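Local coordinates for endonuclease 2 (Arabidopsis thaliana, PDB 4CXP), which cleaves RNA and single-stranded DNA, and double-stranded DNA less well, to 5'-phosphate end-products, using a cluster of three divalent metal ions, at residues 55-59 with 120-124; 67-71 with 86-90. Where two conformers were deposited one is given. Numbering follows the deposited sequence.

Contact 1: residues 55-59 with 120-124; sequences SPLHY and HFMGD. With ZN (zinc ion), chain E; ZN (zinc ion), chain G.
Two metal-binding segments meet in the interior: 55-58 ends a 3-10 segment, with a weak H58 N to S55 O bond of 3.4 Å, before the chain extends at Y59, while 120-124 is the last turn of helix 111-124, closed by D124 N to H120 O at 2.9 Å. H58 and D124 lie nearest, CA to CA 6.2 Å. H58 (chi1 m, chi2 -114°) offers ND1 to the zinc of chain E at 2.2 Å; H120 (chi1 t, chi2 90°) reaches it with NE2 at 2.2 Å. D124 (chi1 -88°, chi2 near 0°) bridges two metals, OD2 lying 2.1 Å from that zinc and OD1 2.1 Å from the zinc of chain G. This belongs to the trinuclear zinc site of S1/P1 nucleases: D45 also binds the zinc of chain E, W1 and H6 that of chain G. H120 ND1 hydrogen-bonds C41 O. F121 (chi1 m, chi2 -35°) leaves its helix sideways, but its ring sets its edge against the H58 face, CE1 3.6 Å from H58 CD2, centroids 4.9 Å apart and planes at 90°. L57 (mt) packs CB 3.7 Å from F121 CZ, and L57 O lies over the ring face, 3.4 Å from F121 CE1.

Contact 2: residues 67-71 with 86-90; sequences SYQYN and AGAIY
This is apolar side-chain packing, with no hydrogen bond across it, between the loop entering helix 70-73 and the start of helix 85-96 in the mainly helical S1/P1 nuclease fold. Residues 67-69 are extended, Q69 is the N-cap, and Y70 begins the helix; 86-90 is one helical turn, with Y90 N to A86 O at 3.1 Å. Y70 and A86 are nearest, CA to CA 7.8 Å. Two tyrosines of the first segment, both chi1 t, project toward the second. The Y70 ring presents its edge to A86, CD2 4.2 Å from A86 CB, and its OH lies 3.9 Å from G87 CA. Y90 (chi1 m) meets it obliquely, Y70 CE2 to Y90 CE2 3.8 Å, centroids 5.9 Å apart and planes at 68°. D207 of helix 206-221 accepts hydrogen bonds from both Y68 OH and Y90 OH. By similarity, 67-71 contributes to substrate binding. Between the two segments, Y68 OH touches A86 CB at 3.5 Å.

From the N terminus, the chain passes helices 3-15 and 19-28 before the turn at 55-59 supplies the first half of contact 1. Strand 60-62 and the loop to 67-71 follow; contact 2 then closes a short loop, 14 residues lying between its segments, when helix 85-96 returns. The next helix, 111-124, brings 120-124 back to 55-59 and closes the wider loop of contact 1, which encloses contact 2 entirely. The centres are about 11 Å apart, and helix 85-96 joins them: A88 CB packs 3.7 Å from F121 CD2 and 3.9 Å from L57 CB, while I89 CD1 lies 3.6 Å from F121 O. Thus the zinc-binding segments and the 67-71 loop pack against the same helix.

Contact 1: residues 55-59 with 120-124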
loop_
_atom_site.group_PDB
_atom_site.type_symbol
_atom_site.label_atom_id
_atom_site.label_comp_id
_atom_site.label_asym_id
_atom_site.label_seq_id
_atom_site.Cartn_x
_atom_site.Cartn_y
_atom_site.Cartn_z
ATOM N N SER A 55 -9.841 -9.752 6.916
ATOM C CA SER A 55 -10.362 -8.439 6.542
ATOM C C SER A 55 -9.718 -7.288 7.344
ATOM O O SER A 55 -9.315 -6.298 6.750
ATOM C CB SER A 55 -11.901 -8.430 6.573
ATOM O OG SER A 55 -12.454 -8.859 5.324
ATOM N N PRO A 56 -9.549 -7.432 8.673
ATOM C CA PRO A 56 -8.935 -6.328 9.450
ATOM C C PRO A 56 -7.443 -6.141 9.177
ATOM O O PRO A 56 -6.862 -5.134 9.584
ATOM C CB PRO A 56 -9.172 -6.732 10.907
ATOM C CG PRO A 56 -10.395 -7.614 10.813
ATOM C CD PRO A 56 -10.147 -8.434 9.576
ATOM N N LEU A 57 -6.824 -7.097 8.486
ATOM C CA LEU A 57 -5.400 -7.050 8.216
ATOM C C LEU A 57 -5.025 -6.068 7.124
ATOM O O LEU A 57 -3.838 -5.883 6.868
ATOM C CB LEU A 57 -4.889 -8.454 7.851
ATOM C CG LEU A 57 -5.149 -9.543 8.895
ATOM C CD1 LEU A 57 -4.519 -10.844 8.424
ATOM C CD2 LEU A 57 -4.666 -9.181 10.295
ATOM N N HIS A 58 -6.006 -5.430 6.478
ATOM C CA HIS A 58 -5.707 -4.483 5.402
ATOM C C HIS A 58 -5.458 -3.069 5.899
ATOM O O HIS A 58 -5.014 -2.226 5.117
ATOM C CB HIS A 58 -6.838 -4.456 4.373
ATOM C CG HIS A 58 -6.971 -5.738 3.621
ATOM N ND1 HIS A 58 -6.730 -5.840 2.275
ATOM C CD2 HIS A 58 -7.267 -6.984 4.064
ATOM C CE1 HIS A 58 -6.883 -7.107 1.921
ATOM N NE2 HIS A 58 -7.207 -7.822 2.986
ATOM N N TYR A 59 -5.734 -2.767 7.170
ATOM C CA TYR A 59 -5.700 -1.387 7.622
ATOM C C TYR A 59 -5.327 -1.309 9.094
ATOM O O TYR A 59 -5.141 -2.329 9.773
ATOM C CB TYR A 59 -7.060 -0.698 7.319
ATOM C CG TYR A 59 -8.216 -1.411 7.977
ATOM C CD1 TYR A 59 -8.544 -1.186 9.318
ATOM C CD2 TYR A 59 -8.962 -2.347 7.280
ATOM C CE1 TYR A 59 -9.587 -1.873 9.918
ATOM C CE2 TYR A 59 -9.992 -3.033 7.885
ATOM C CZ TYR A 59 -10.307 -2.794 9.202
ATOM O OH TYR A 59 -11.333 -3.494 9.793
ATOM N N HIS A 120 0.582 -7.404 -1.066
ATOM C CA HIS A 120 -0.592 -6.552 -0.977
ATOM C C HIS A 120 -0.531 -5.644 0.254
ATOM O O HIS A 120 -0.811 -4.450 0.159
ATOM C CB HIS A 120 -1.858 -7.420 -0.907
ATOM C CG HIS A 120 -3.117 -6.630 -0.922
ATOM N ND1 HIS A 120 -3.762 -6.288 -2.085
ATOM C CD2 HIS A 120 -3.866 -6.125 0.085
ATOM C CE1 HIS A 120 -4.847 -5.590 -1.789
ATOM N NE2 HIS A 120 -4.942 -5.487 -0.477
ATOM N N PHE A 121 -0.198 -6.207 1.406
ATOM C CA PHE A 121 -0.200 -5.432 2.644
ATOM C C PHE A 121 0.905 -4.382 2.683
ATOM O O PHE A 121 0.688 -3.300 3.229
ATOM C CB PHE A 121 -0.138 -6.366 3.856
ATOM C CG PHE A 121 -1.368 -7.230 4.032
ATOM C CD1 PHE A 121 -2.628 -6.771 3.720
ATOM C CD2 PHE A 121 -1.246 -8.508 4.543
ATOM C CE1 PHE A 121 -3.738 -7.579 3.890
ATOM C CE2 PHE A 121 -2.355 -9.320 4.717
ATOM C CZ PHE A 121 -3.602 -8.849 4.383
ATOM N N MET A 122 2.068 -4.656 2.095
ATOM C CA MET A 122 3.072 -3.612 1.968
ATOM C C MET A 122 2.510 -2.445 1.155
ATOM O O MET A 122 2.816 -1.280 1.418
ATOM C CB MET A 122 4.340 -4.140 1.327
ATOM C CG MET A 122 5.471 -3.117 1.342
ATOM S SD MET A 122 6.023 -2.672 2.999
ATOM C CE MET A 122 7.007 -4.121 3.382
ATOM N N GLY A 123 1.678 -2.729 0.157
ATOM C CA GLY A 123 0.982 -1.672 -0.523
ATOM C C GLY A 123 -0.028 -0.951 0.343
ATOM O O GLY A 123 -0.012 0.276 0.444
ATOM N N ASP A 124 -0.922 -1.693 0.990
ATOM C CA ASP A 124 -1.978 -1.068 1.761
ATOM C C ASP A 124 -1.433 -0.196 2.886
ATOM O O ASP A 124 -2.008 0.851 3.167
ATOM C CB ASP A 124 -2.973 -2.108 2.295
ATOM C CG ASP A 124 -4.101 -2.426 1.335
ATOM O OD1 ASP A 124 -4.123 -1.820 0.250
ATOM O OD2 ASP A 124 -4.929 -3.277 1.700
HETATM ZN ZN ZN E . -6.456 -4.385 0.658
HETATM ZN ZN ZN G . -5.261 -1.821 -1.485
#

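Contact 2: residues 67-71 with 86-90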
loop_
_atom_site.group_PDB
_atom_site.type_symbol
_atom_site.label_atom_id
_atom_site.label_comp_id
_atom_site.label_asym_id
_atom_site.label_seq_id
_atom_site.Cartn_x
_atom_site.Cartn_y
_atom_site.Cartn_z
ATOM N N SER A 67 -1.133 10.412 15.131
ATOM C CA SER A 67 -0.164 9.477 15.658
ATOM C C SER A 67 -0.583 8.029 15.455
ATOM O O SER A 67 -1.767 7.689 15.399
ATOM C CB SER A 67 0.102 9.774 17.113
ATOM O OG SER A 67 -0.961 9.362 17.875
ATOM N N TYR A 68 0.432 7.184 15.370
ATOM C CA TYR A 68 0.270 5.744 15.328
ATOM C C TYR A 68 1.267 5.122 16.297
ATOM O O TYR A 68 2.432 5.498 16.316
ATOM C CB TYR A 68 0.540 5.192 13.927
ATOM C CG TYR A 68 0.791 3.708 13.925
ATOM C CD1 TYR A 68 -0.248 2.807 14.090
ATOM C CD2 TYR A 68 2.078 3.200 13.823
ATOM C CE1 TYR A 68 -0.017 1.441 14.151
ATOM C CE2 TYR A 68 2.318 1.841 13.866
ATOM C CZ TYR A 68 1.272 0.959 14.025
ATOM O OH TYR A 68 1.491 -0.408 14.042
ATOM N N GLN A 69 0.787 4.174 17.092
ATOM C CA GLN A 69 1.638 3.341 17.932
ATOM C C GLN A 69 1.135 1.911 17.848
ATOM O O GLN A 69 -0.056 1.663 18.034
ATOM C CB GLN A 69 1.624 3.798 19.397
ATOM C CG GLN A 69 2.124 5.212 19.611
ATOM C CD GLN A 69 2.122 5.653 21.056
ATOM O OE1 GLN A 69 2.972 6.452 21.478
ATOM N NE2 GLN A 69 1.168 5.159 21.820
ATOM N N TYR A 70 2.037 0.970 17.581
ATOM C CA TYR A 70 1.653 -0.432 17.428
ATOM C C TYR A 70 0.863 -0.946 18.628
ATOM O O TYR A 70 -0.211 -1.525 18.488
ATOM C CB TYR A 70 2.886 -1.301 17.201
ATOM C CG TYR A 70 2.581 -2.763 16.954
ATOM C CD1 TYR A 70 2.375 -3.644 18.008
ATOM C CD2 TYR A 70 2.497 -3.261 15.667
ATOM C CE1 TYR A 70 2.083 -4.980 17.779
ATOM C CE2 TYR A 70 2.212 -4.590 15.433
ATOM C CZ TYR A 70 2.002 -5.440 16.481
ATOM O OH TYR A 70 1.727 -6.774 16.243
ATOM N N ASN A 71 1.399 -0.773 19.821
ATOM C CA ASN A 71 0.720 -1.377 20.961
ATOM C C ASN A 71 -0.669 -0.792 21.188
ATOM O O ASN A 71 -1.586 -1.519 21.571
ATOM C CB ASN A 71 1.584 -1.325 22.224
ATOM C CG ASN A 71 2.790 -2.241 22.134
ATOM O OD1 ASN A 71 2.748 -3.295 21.494
ATOM N ND2 ASN A 71 3.866 -1.857 22.804
ATOM N N ALA A 86 0.044 -3.702 9.956
ATOM C CA ALA A 86 1.414 -3.827 10.465
ATOM C C ALA A 86 1.680 -5.231 11.019
ATOM O O ALA A 86 2.704 -5.844 10.733
ATOM C CB ALA A 86 1.723 -2.766 11.522
ATOM N N GLY A 87 0.770 -5.725 11.851
ATOM C CA GLY A 87 0.892 -7.062 12.396
ATOM C C GLY A 87 0.901 -8.135 11.320
ATOM O O GLY A 87 1.631 -9.120 11.422
ATOM N N ALA A 88 0.115 -7.938 10.269
ATOM C CA ALA A 88 0.096 -8.874 9.152
ATOM C C ALA A 88 1.440 -8.880 8.430
ATOM O O ALA A 88 1.946 -9.934 8.058
ATOM C CB ALA A 88 -1.022 -8.540 8.195
ATOM N N ILE A 89 2.026 -7.703 8.226
ATOM C CA ILE A 89 3.330 -7.662 7.575
ATOM C C ILE A 89 4.369 -8.414 8.414
ATOM O O ILE A 89 5.135 -9.192 7.877
ATOM C CB ILE A 89 3.741 -6.222 7.258
ATOM C CG1 ILE A 89 2.870 -5.684 6.111
ATOM C CG2 ILE A 89 5.217 -6.119 6.905
ATOM C CD1 ILE A 89 2.947 -4.182 5.921
ATOM N N TYR A 90 4.388 -8.197 9.723
ATOM C CA TYR A 90 5.303 -8.966 10.556
ATOM C C TYR A 90 5.065 -10.469 10.410
ATOM O O TYR A 90 6.015 -11.242 10.283
ATOM C CB TYR A 90 5.166 -8.563 12.014
ATOM C CG TYR A 90 5.745 -7.209 12.402
ATOM C CD1 TYR A 90 7.060 -6.870 12.126
ATOM C CD2 TYR A 90 4.971 -6.296 13.097
ATOM C CE1 TYR A 90 7.589 -5.666 12.560
ATOM C CE2 TYR A 90 5.487 -5.085 13.523
ATOM C CZ TYR A 90 6.802 -4.773 13.259
ATOM O OH TYR A 90 7.333 -3.565 13.682
#